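Local coordinates for Mec-8 protein (Caenorhabditis elegans, PDB 6DG0), which probably binds RNA as a nuclear splicing factor, represented here by its C-terminal RNA recognition motif in complex with a short AGCACA strand, at residues A[49-52]-A[53-57]. The protein carries 2 engineered substitutions. Residues are numbered along the deposited sequence; the frame is centred on the assembly and turned at random.
Sequences SDLQ and KATQA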
# COMPACT_ATOMS: atom_id res chain seq x y z
N SER A 49 -11.30 -4.27 -2.02
CA SER A 49 -12.39 -5.05 -2.60
C SER A 49 -12.93 -4.46 -3.90
O SER A 49 -13.41 -5.20 -4.77
CB SER A 49 -13.54 -5.17 -1.59
OG SER A 49 -14.06 -3.90 -1.24
N ASP A 50 -12.84 -3.14 -4.05
CA ASP A 50 -13.24 -2.49 -5.29
C ASP A 50 -12.47 -1.18 -5.48
O ASP A 50 -11.74 -0.75 -4.58
CB ASP A 50 -14.76 -2.25 -5.33
CG ASP A 50 -15.25 -1.34 -4.21
OD1 ASP A 50 -14.71 -0.22 -4.05
OD2 ASP A 50 -16.19 -1.74 -3.50
N LEU A 51 -12.62 -0.56 -6.64
CA LEU A 51 -11.93 0.68 -6.96
C LEU A 51 -12.23 1.81 -5.99
O LEU A 51 -11.32 2.52 -5.55
CB LEU A 51 -12.27 1.13 -8.38
CG LEU A 51 -11.58 2.42 -8.83
CD1 LEU A 51 -10.07 2.26 -8.77
CD2 LEU A 51 -12.02 2.83 -10.22
N GLN A 52 -13.50 1.98 -5.65
CA GLN A 52 -13.93 3.10 -4.81
C GLN A 52 -13.29 3.08 -3.43
O GLN A 52 -12.98 4.12 -2.85
CB GLN A 52 -15.46 3.13 -4.67
CG GLN A 52 -16.24 3.37 -5.95
CD GLN A 52 -16.13 2.24 -6.95
OE1 GLN A 52 -15.91 1.08 -6.58
NE2 GLN A 52 -16.28 2.56 -8.23
N LYS A 53 -13.07 1.88 -2.89
CA LYS A 53 -12.46 1.75 -1.58
C LYS A 53 -10.95 1.95 -1.67
O LYS A 53 -10.32 2.44 -0.74
CB LYS A 53 -12.78 0.38 -0.97
CG LYS A 53 -14.26 0.11 -0.76
CD LYS A 53 -14.86 1.04 0.27
CE LYS A 53 -16.33 0.73 0.50
NZ LYS A 53 -16.52 -0.67 1.00
N ALA A 54 -10.38 1.56 -2.81
CA ALA A 54 -8.95 1.76 -3.06
C ALA A 54 -8.64 3.25 -3.22
O ALA A 54 -7.66 3.75 -2.65
CB ALA A 54 -8.52 1.00 -4.30
N THR A 55 -9.46 3.94 -3.99
CA THR A 55 -9.32 5.38 -4.19
C THR A 55 -9.46 6.11 -2.87
O THR A 55 -8.68 7.00 -2.54
CB THR A 55 -10.36 5.92 -5.19
OG1 THR A 55 -10.18 5.27 -6.46
CG2 THR A 55 -10.20 7.42 -5.38
N GLN A 56 -10.48 5.71 -2.10
CA GLN A 56 -10.77 6.31 -0.80
C GLN A 56 -9.59 6.19 0.15
O GLN A 56 -9.24 7.14 0.85
CB GLN A 56 -12.01 5.64 -0.20
CG GLN A 56 -12.39 6.09 1.19
CD GLN A 56 -13.61 5.34 1.70
OE1 GLN A 56 -14.53 5.03 0.93
NE2 GLN A 56 -13.64 5.04 2.99
N ALA A 57 -8.96 5.02 0.15
CA ALA A 57 -7.80 4.75 0.99
C ALA A 57 -6.54 5.45 0.49
O ALA A 57 -5.72 5.91 1.29
CB ALA A 57 -7.56 3.25 1.09
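Asp50 takes the backbone N-H of Lys53 on OD1, with Asp50 OD1 2.9 Å from Lys53 N and met nearly along the C-O axis of the carboxylate. Asp50 CG sits in the fork between N and C of its own backbone (chi1 62°), which swings the carboxylate round to the start of helix 51-61, where the first N-H groups still lack a carbonyl from a preceding turn. Lys53 CB is 3.7 Å from Asp50 OD1; Lys53 CG is closer, at 3.3 Å from Asp50 OD1. A bend at chi2 (-65°) then takes Lys53 CD away from the acid, CE continues straight on from it, and a second bend at chi4 brings NZ to a hydrogen bond with Ser28 OG. Lys53 NZ stays 4.6 Å from Asp50 OD2, so the opposite charges probably attract without touching. Behind the cap the backbone settles into helical pairing: Ala54 N donates to Asp50 O, and Thr55 N to Leu51 O at 2.8 Å. Thr55 OG1 lies 3.8 Å from Leu51 CD1 and hydrogen-bonds to Tyr78 OH, while Ala54 packs on Leu6 and Tyr48 of the sheet. This is an aspartate N-cap, opening the second helix of the βαββαβ RNA recognition motif fold.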